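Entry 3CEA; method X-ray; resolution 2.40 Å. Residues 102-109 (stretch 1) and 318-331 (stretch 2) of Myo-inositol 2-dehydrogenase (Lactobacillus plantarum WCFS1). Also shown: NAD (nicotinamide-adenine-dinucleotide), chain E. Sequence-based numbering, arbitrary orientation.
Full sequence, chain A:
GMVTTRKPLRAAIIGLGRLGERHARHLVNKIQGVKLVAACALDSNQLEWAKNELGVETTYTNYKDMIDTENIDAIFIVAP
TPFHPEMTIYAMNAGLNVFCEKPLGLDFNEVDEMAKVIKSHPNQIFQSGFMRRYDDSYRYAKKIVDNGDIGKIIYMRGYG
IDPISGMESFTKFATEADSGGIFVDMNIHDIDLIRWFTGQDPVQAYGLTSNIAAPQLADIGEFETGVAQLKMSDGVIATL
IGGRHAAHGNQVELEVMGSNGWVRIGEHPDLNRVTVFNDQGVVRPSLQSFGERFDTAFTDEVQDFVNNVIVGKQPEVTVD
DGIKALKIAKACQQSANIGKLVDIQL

Stretch 1 102-109: KPLGLDFN
Stretch 2, residues 318-331: TVDDGIKALKIAKA

Loop 102-107, turning into a helix at Phe-108, packs on one face of the helix that follows Thr-318 and runs on past Ala-331, burying 453 Å² in total. In register, Leu-104 CA lies 6.4 Å from Gly-322 CA, Pro-103 CA 6.8 Å from Leu-326 CA, and Phe-108 CA 8.6 Å from Lys-327 CA, so the partner steps back one helical turn between Pro-103 and Leu-104 and lies further along again at Phe-108. A cis peptide precedes Pro-103 (phi/psi -82/175); Lys-102 O accepts from NAD O2D at 2.7 Å. Leu-104 (-60/-39; chi1 m, chi2 t) points toward the helix and lays CD1 3.6 Å from Gly-322 C and 3.7 Å from Ile-323 CG1 (m, t). Gly-322 makes this possible: a CB there would sit 2.9 Å from Leu-104 CD1, a clash. One water bridges the backbones, accepting from Leu-104 N (3.1 Å) and donating to Gly-322 O (2.8 Å). Leu-326 (t, p) brings CD1 to 3.8 Å from Pro-103 CB and 3.3 Å from Gly-105 O; Gly-105 is extended (179/-158). Leu-106 (m, t) points away; its backbone O lies 3.7 Å from Lys-330 CD. Phe-108 starts sideways, but chi1 -72° and chi2 -58° swing its ring in, CE1 3.6 Å from Lys-327 CG (m, t, t, t) and CZ 3.4 Å from Lys-330 CD (m, t; CE and NZ unmodelled). Thr-318 (p) caps the helix, OG1 accepting weakly from Asp-321 N at 3.3 Å.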

ATOM      1  N   LYS A 102      12.581  -8.474  29.758  1.00 48.23           N
ATOM      2  CA  LYS A 102      13.380  -7.266  29.594  1.00 48.73           C
ATOM      3  C   LYS A 102      12.724  -6.108  30.357  1.00 49.26           C
ATOM      4  O   LYS A 102      11.508  -6.113  30.552  1.00 49.55           O
ATOM      5  CB  LYS A 102      13.532  -6.934  28.099  1.00 48.70           C
ATOM      6  CG  LYS A 102      12.253  -6.464  27.402  1.00 48.26           C
ATOM      7  CD  LYS A 102      12.162  -4.945  27.405  1.00 50.92           C
ATOM      8  CE  LYS A 102      10.730  -4.460  27.553  1.00 53.02           C
ATOM      9  NZ  LYS A 102      10.626  -2.981  27.418  1.00 51.31           N
ATOM     10  N   PRO A 103      13.523  -5.132  30.829  1.00 49.69           N
ATOM     11  CA  PRO A 103      14.987  -5.107  30.866  1.00 49.90           C
ATOM     12  C   PRO A 103      15.507  -5.887  32.071  1.00 50.14           C
ATOM     13  O   PRO A 103      14.710  -6.353  32.889  1.00 50.21           O
ATOM     14  CB  PRO A 103      15.321  -3.615  31.017  1.00 49.84           C
ATOM     15  CG  PRO A 103      14.004  -2.886  31.136  1.00 50.22           C
ATOM     16  CD  PRO A 103      12.942  -3.899  31.384  1.00 49.69           C
ATOM     17  N   LEU A 104      16.827  -6.028  32.177  1.00 50.29           N
ATOM     18  CA  LEU A 104      17.442  -6.743  33.300  1.00 50.55           C
ATOM     19  C   LEU A 104      17.108  -6.104  34.650  1.00 50.89           C
ATOM     20  O   LEU A 104      16.866  -6.806  35.634  1.00 51.14           O
ATOM     21  CB  LEU A 104      18.963  -6.853  33.119  1.00 50.27           C
ATOM     22  CG  LEU A 104      19.482  -7.666  31.926  1.00 50.15           C
ATOM     23  CD1 LEU A 104      20.993  -7.550  31.816  1.00 49.78           C
ATOM     24  CD2 LEU A 104      19.064  -9.131  32.007  1.00 50.11           C
ATOM     25  N   GLY A 105      17.091  -4.774  34.681  1.00 51.08           N
ATOM     26  CA  GLY A 105      16.785  -4.015  35.888  1.00 51.61           C
ATOM     27  C   GLY A 105      16.859  -2.525  35.618  1.00 52.12           C
ATOM     28  O   GLY A 105      16.752  -2.098  34.470  1.00 51.83           O
ATOM     29  N   LEU A 106      17.044  -1.739  36.677  1.00 52.88           N
ATOM     30  CA  LEU A 106      17.146  -0.281  36.555  1.00 53.60           C
ATOM     31  C   LEU A 106      18.420   0.268  37.185  1.00 54.49           C
ATOM     32  O   LEU A 106      19.139   1.048  36.560  1.00 54.47           O
ATOM     33  CB  LEU A 106      15.916   0.410  37.154  1.00 53.41           C
ATOM     34  CG  LEU A 106      14.558   0.112  36.513  1.00 52.80           C
ATOM     35  CD1 LEU A 106      13.467   0.859  37.242  1.00 51.61           C
ATOM     36  CD2 LEU A 106      14.554   0.461  35.029  1.00 52.69           C
ATOM     37  N   ASP A 107      18.686  -0.143  38.425  1.00 55.67           N
ATOM     38  CA  ASP A 107      19.901   0.236  39.143  1.00 56.67           C
ATOM     39  C   ASP A 107      21.090  -0.567  38.622  1.00 57.07           C
ATOM     40  O   ASP A 107      21.030  -1.794  38.548  1.00 57.07           O
ATOM     41  CB  ASP A 107      19.716   0.007  40.650  1.00 56.97           C
ATOM     42  CG  ASP A 107      20.955   0.363  41.467  1.00 58.86           C
ATOM     43  OD1 ASP A 107      21.634   1.366  41.149  1.00 59.99           O
ATOM     44  OD2 ASP A 107      21.244  -0.364  42.444  1.00 60.86           O
ATOM     45  N   PHE A 108      22.167   0.132  38.266  1.00 57.73           N
ATOM     46  CA  PHE A 108      23.382  -0.507  37.747  1.00 58.42           C
ATOM     47  C   PHE A 108      24.083  -1.409  38.767  1.00 58.22           C
ATOM     48  O   PHE A 108      24.727  -2.391  38.388  1.00 58.23           O
ATOM     49  CB  PHE A 108      24.368   0.536  37.208  1.00 59.01           C
ATOM     50  CG  PHE A 108      23.933   1.182  35.916  1.00 61.26           C
ATOM     51  CD1 PHE A 108      23.675   0.411  34.782  1.00 62.10           C
ATOM     52  CD2 PHE A 108      23.804   2.568  35.826  1.00 62.50           C
ATOM     53  CE1 PHE A 108      23.276   1.009  33.586  1.00 62.81           C
ATOM     54  CE2 PHE A 108      23.410   3.176  34.632  1.00 62.75           C
ATOM     55  CZ  PHE A 108      23.149   2.393  33.509  1.00 62.12           C
ATOM     56  N   ASN A 109      23.964  -1.067  40.050  1.00 57.95           N
ATOM     57  CA  ASN A 109      24.514  -1.886  41.130  1.00 57.76           C
ATOM     58  C   ASN A 109      23.793  -3.227  41.261  1.00 57.22           C
ATOM     59  O   ASN A 109      24.436  -4.270  41.396  1.00 57.28           O
ATOM     60  CB  ASN A 109      24.473  -1.133  42.465  1.00 58.15           C
ATOM     61  CG  ASN A 109      25.438   0.042  42.512  1.00 59.69           C
ATOM     62  OD1 ASN A 109      26.566  -0.035  42.014  1.00 60.74           O
ATOM     63  ND2 ASN A 109      25.002   1.136  43.128  1.00 60.54           N
ATOM     64  N   THR A 318      23.066 -12.787  25.109  1.00 49.70           N
ATOM     65  CA  THR A 318      23.730 -12.937  26.402  1.00 49.37           C
ATOM     66  C   THR A 318      23.258 -11.885  27.409  1.00 49.29           C
ATOM     67  O   THR A 318      22.461 -11.005  27.078  1.00 48.91           O
ATOM     68  CB  THR A 318      25.271 -12.845  26.258  1.00 49.39           C
ATOM     69  OG1 THR A 318      25.643 -11.519  25.858  1.00 49.74           O
ATOM     70  CG2 THR A 318      25.795 -13.850  25.232  1.00 49.26           C
ATOM     71  N   VAL A 319      23.758 -11.993  28.640  1.00 49.47           N
ATOM     72  CA  VAL A 319      23.510 -11.006  29.692  1.00 49.49           C
ATOM     73  C   VAL A 319      24.144  -9.674  29.290  1.00 49.51           C
ATOM     74  O   VAL A 319      23.560  -8.606  29.504  1.00 49.32           O
ATOM     75  CB  VAL A 319      24.083 -11.476  31.056  1.00 49.51           C
ATOM     76  CG1 VAL A 319      23.659 -10.535  32.185  1.00 49.47           C
ATOM     77  CG2 VAL A 319      23.637 -12.901  31.362  1.00 50.07           C
ATOM     78  N   ASP A 320      25.333  -9.762  28.693  1.00 49.59           N
ATOM     79  CA  ASP A 320      26.083  -8.605  28.199  1.00 49.83           C
ATOM     80  C   ASP A 320      25.284  -7.767  27.194  1.00 49.26           C
ATOM     81  O   ASP A 320      25.378  -6.537  27.194  1.00 49.13           O
ATOM     82  CB  ASP A 320      27.405  -9.068  27.575  1.00 50.33           C
ATOM     83  CG  ASP A 320      28.297  -7.912  27.157  1.00 53.38           C
ATOM     84  OD1 ASP A 320      28.707  -7.116  28.034  1.00 56.02           O
ATOM     85  OD2 ASP A 320      28.595  -7.808  25.947  1.00 56.37           O
ATOM     86  N   ASP A 321      24.507  -8.440  26.346  1.00 48.73           N
ATOM     87  CA  ASP A 321      23.614  -7.773  25.398  1.00 48.36           C
ATOM     88  C   ASP A 321      22.530  -6.964  26.109  1.00 47.99           C
ATOM     89  O   ASP A 321      22.153  -5.881  25.652  1.00 47.88           O
ATOM     90  CB  ASP A 321      22.972  -8.794  24.454  1.00 48.41           C
ATOM     91  CG  ASP A 321      23.949  -9.344  23.430  1.00 48.55           C
ATOM     92  OD1 ASP A 321      24.704  -8.551  22.831  1.00 49.87           O
ATOM     93  OD2 ASP A 321      23.953 -10.574  23.211  1.00 48.66           O
ATOM     94  N   GLY A 322      22.037  -7.497  27.224  1.00 47.66           N
ATOM     95  CA  GLY A 322      21.011  -6.834  28.024  1.00 47.32           C
ATOM     96  C   GLY A 322      21.541  -5.636  28.791  1.00 47.06           C
ATOM     97  O   GLY A 322      20.851  -4.620  28.917  1.00 46.87           O
ATOM     98  N   ILE A 323      22.765  -5.761  29.303  1.00 46.84           N
ATOM     99  CA  ILE A 323      23.414  -4.685  30.056  1.00 46.64           C
ATOM    100  C   ILE A 323      23.684  -3.485  29.147  1.00 46.52           C
ATOM    101  O   ILE A 323      23.303  -2.358  29.474  1.00 46.49           O
ATOM    102  CB  ILE A 323      24.719  -5.163  30.755  1.00 46.63           C
ATOM    103  CG1 ILE A 323      24.395  -6.181  31.856  1.00 46.65           C
ATOM    104  CG2 ILE A 323      25.481  -3.983  31.350  1.00 47.23           C
ATOM    105  CD1 ILE A 323      25.595  -6.933  32.397  1.00 46.45           C
ATOM    106  N   LYS A 324      24.315  -3.743  28.003  1.00 46.33           N
ATOM    107  CA  LYS A 324      24.615  -2.703  27.018  1.00 46.33           C
ATOM    108  C   LYS A 324      23.363  -1.959  26.540  1.00 46.22           C
ATOM    109  O   LYS A 324      23.339  -0.728  26.520  1.00 46.25           O
ATOM    110  CB  LYS A 324      25.385  -3.290  25.833  1.00 46.45           C
ATOM    111  CG  LYS A 324      26.809  -3.700  26.173  1.00 47.17           C
ATOM    112  CD  LYS A 324      27.484  -4.390  25.007  1.00 48.50           C
ATOM    113  CE  LYS A 324      28.971  -4.584  25.268  1.00 49.93           C
ATOM    114  NZ  LYS A 324      29.645  -5.207  24.095  1.00 51.30           N
ATOM    115  N   ALA A 325      22.325  -2.711  26.177  1.00 46.05           N
ATOM    116  CA  ALA A 325      21.056  -2.129  25.736  1.00 45.96           C
ATOM    117  C   ALA A 325      20.450  -1.222  26.806  1.00 45.94           C
ATOM    118  O   ALA A 325      19.927  -0.148  26.502  1.00 45.98           O
ATOM    119  CB  ALA A 325      20.071  -3.225  25.340  1.00 45.75           C
ATOM    120  N   LEU A 326      20.535  -1.664  28.059  1.00 45.98           N
ATOM    121  CA  LEU A 326      20.050  -0.891  29.198  1.00 45.86           C
ATOM    122  C   LEU A 326      20.897   0.363  29.425  1.00 45.90           C
ATOM    123  O   LEU A 326      20.368   1.416  29.786  1.00 45.94           O
ATOM    124  CB  LEU A 326      20.032  -1.769  30.453  1.00 45.87           C
ATOM    125  CG  LEU A 326      19.455  -1.221  31.760  1.00 45.89           C
ATOM    126  CD1 LEU A 326      17.964  -0.952  31.628  1.00 45.57           C
ATOM    127  CD2 LEU A 326      19.736  -2.187  32.903  1.00 45.89           C
ATOM    128  N   LYS A 327      22.207   0.239  29.209  1.00 45.80           N
ATOM    129  CA  LYS A 327      23.138   1.358  29.368  1.00 45.78           C
ATOM    130  C   LYS A 327      22.909   2.446  28.323  1.00 45.64           C
ATOM    131  O   LYS A 327      22.893   3.635  28.654  1.00 45.77           O
ATOM    132  CB  LYS A 327      24.591   0.877  29.321  1.00 45.66           C
ATOM    133  CG  LYS A 327      25.060   0.174  30.581  1.00 46.05           C
ATOM    134  CD  LYS A 327      26.563  -0.053  30.569  1.00 47.40           C
ATOM    135  CE  LYS A 327      27.036  -0.627  31.891  1.00 48.50           C
ATOM    136  NZ  LYS A 327      28.520  -0.647  31.993  1.00 50.62           N
ATOM    137  N   ILE A 328      22.734   2.028  27.069  1.00 45.39           N
ATOM    138  CA  ILE A 328      22.460   2.941  25.956  1.00 44.89           C
ATOM    139  C   ILE A 328      21.113   3.651  26.151  1.00 44.89           C
ATOM    140  O   ILE A 328      20.994   4.850  25.891  1.00 44.80           O
ATOM    141  CB  ILE A 328      22.499   2.205  24.588  1.00 44.56           C
ATOM    142  CG1 ILE A 328      23.876   1.566  24.364  1.00 43.78           C
ATOM    143  CG2 ILE A 328      22.177   3.165  23.442  1.00 43.92           C
ATOM    144  CD1 ILE A 328      23.857   0.319  23.488  1.00 41.26           C
ATOM    145  N   ALA A 329      20.116   2.905  26.622  1.00 44.85           N
ATOM    146  CA  ALA A 329      18.800   3.457  26.923  1.00 45.10           C
ATOM    147  C   ALA A 329      18.877   4.538  27.999  1.00 45.44           C
ATOM    148  O   ALA A 329      18.344   5.636  27.823  1.00 45.37           O
ATOM    149  CB  ALA A 329      17.850   2.348  27.346  1.00 45.09           C
ATOM    150  N   LYS A 330      19.555   4.227  29.102  1.00 45.92           N
ATOM    151  CA  LYS A 330      19.707   5.166  30.212  1.00 46.38           C
ATOM    152  C   LYS A 330      20.550   6.385  29.825  1.00 46.27           C
ATOM    153  O   LYS A 330      20.408   7.457  30.421  1.00 46.30           O
ATOM    154  CB  LYS A 330      20.288   4.467  31.448  1.00 46.77           C
ATOM    155  CG  LYS A 330      19.300   3.555  32.169  1.00 46.88           C
ATOM    156  CD  LYS A 330      19.812   3.145  33.542  1.00 47.07           C
ATOM    157  N   ALA A 331      21.412   6.213  28.823  1.00 45.79           N
ATOM    158  CA  ALA A 331      22.211   7.312  28.285  1.00 45.35           C
ATOM    159  C   ALA A 331      21.350   8.290  27.485  1.00 44.95           C
ATOM    160  O   ALA A 331      21.609   9.491  27.486  1.00 45.03           O
ATOM    161  CB  ALA A 331      23.351   6.776  27.430  1.00 45.52           C
TER
HETATM  162  PA  NAD E 400       1.955  -5.462  34.769  1.00 47.24           P
HETATM  163  O1A NAD E 400       0.830  -5.467  33.807  1.00 46.59           O
HETATM  164  O2A NAD E 400       1.864  -4.328  35.716  1.00 47.10           O
HETATM  165  O5B NAD E 400       1.999  -6.876  35.537  1.00 50.10           O
HETATM  166  C5B NAD E 400       2.834  -7.066  36.661  1.00 53.34           C
HETATM  167  C4B NAD E 400       2.430  -8.342  37.395  1.00 54.76           C
HETATM  168  O4B NAD E 400       3.423  -8.714  38.335  1.00 55.87           O
HETATM  169  C3B NAD E 400       1.129  -8.174  38.164  1.00 55.00           C
HETATM  170  O3B NAD E 400       0.320  -9.289  37.883  1.00 54.65           O
HETATM  171  C2B NAD E 400       1.537  -8.168  39.625  1.00 56.34           C
HETATM  172  O2B NAD E 400       0.589  -8.805  40.452  1.00 57.36           O
HETATM  173  C1B NAD E 400       2.858  -8.919  39.617  1.00 55.99           C
HETATM  174  N9A NAD E 400       3.768  -8.432  40.671  1.00 56.19           N
HETATM  175  C8A NAD E 400       4.151  -7.133  40.901  1.00 56.40           C
HETATM  176  N7A NAD E 400       4.998  -7.107  41.955  1.00 56.27           N
HETATM  177  C5A NAD E 400       5.158  -8.372  42.405  1.00 56.29           C
HETATM  178  C6A NAD E 400       5.905  -8.902  43.451  1.00 55.56           C
HETATM  179  N6A NAD E 400       6.820  -8.148  44.050  1.00 55.25           N
HETATM  180  N1A NAD E 400       5.875 -10.267  43.681  1.00 56.21           N
HETATM  181  C2A NAD E 400       5.108 -11.096  42.878  1.00 55.83           C
HETATM  182  N3A NAD E 400       4.367 -10.560  41.841  1.00 55.08           N
HETATM  183  C4A NAD E 400       4.391  -9.219  41.607  1.00 56.11           C
HETATM  184  O3  NAD E 400       3.362  -5.402  33.985  1.00 49.83           O
HETATM  185  PN  NAD E 400       3.558  -6.071  32.532  1.00 48.70           P
HETATM  186  O1N NAD E 400       2.867  -7.383  32.500  1.00 46.84           O
HETATM  187  O2N NAD E 400       3.249  -5.032  31.530  1.00 49.70           O
HETATM  188  O5D NAD E 400       5.141  -6.326  32.427  1.00 49.86           O
HETATM  189  C5D NAD E 400       5.896  -6.954  33.436  1.00 48.86           C
HETATM  190  C4D NAD E 400       7.345  -7.017  32.963  1.00 48.59           C
HETATM  191  O4D NAD E 400       7.396  -7.403  31.600  1.00 48.80           O
HETATM  192  C3D NAD E 400       8.042  -5.670  33.085  1.00 48.69           C
HETATM  193  O3D NAD E 400       9.277  -5.851  33.739  1.00 48.31           O
HETATM  194  C2D NAD E 400       8.251  -5.213  31.654  1.00 48.39           C
HETATM  195  O2D NAD E 400       9.492  -4.573  31.479  1.00 48.85           O
HETATM  196  C1D NAD E 400       8.174  -6.497  30.839  1.00 48.25           C
HETATM  197  N1N NAD E 400       7.577  -6.267  29.508  1.00 48.25           N
HETATM  198  C2N NAD E 400       8.243  -6.720  28.397  1.00 48.31           C
HETATM  199  C3N NAD E 400       7.710  -6.518  27.120  1.00 48.30           C
HETATM  200  C7N NAD E 400       8.336  -7.157  25.913  1.00 49.04           C
HETATM  201  O7N NAD E 400       8.066  -6.601  24.647  1.00 47.83           O
HETATM  202  N7N NAD E 400       9.126  -8.225  26.055  1.00 48.79           N
HETATM  203  C4N NAD E 400       6.495  -5.850  26.982  1.00 47.76           C
HETATM  204  C5N NAD E 400       5.826  -5.391  28.115  1.00 47.89           C
HETATM  205  C6N NAD E 400       6.379  -5.607  29.377  1.00 47.25           C
HETATM  206  O   HOH W   1      18.185  -5.127  29.573  1.00 42.40           O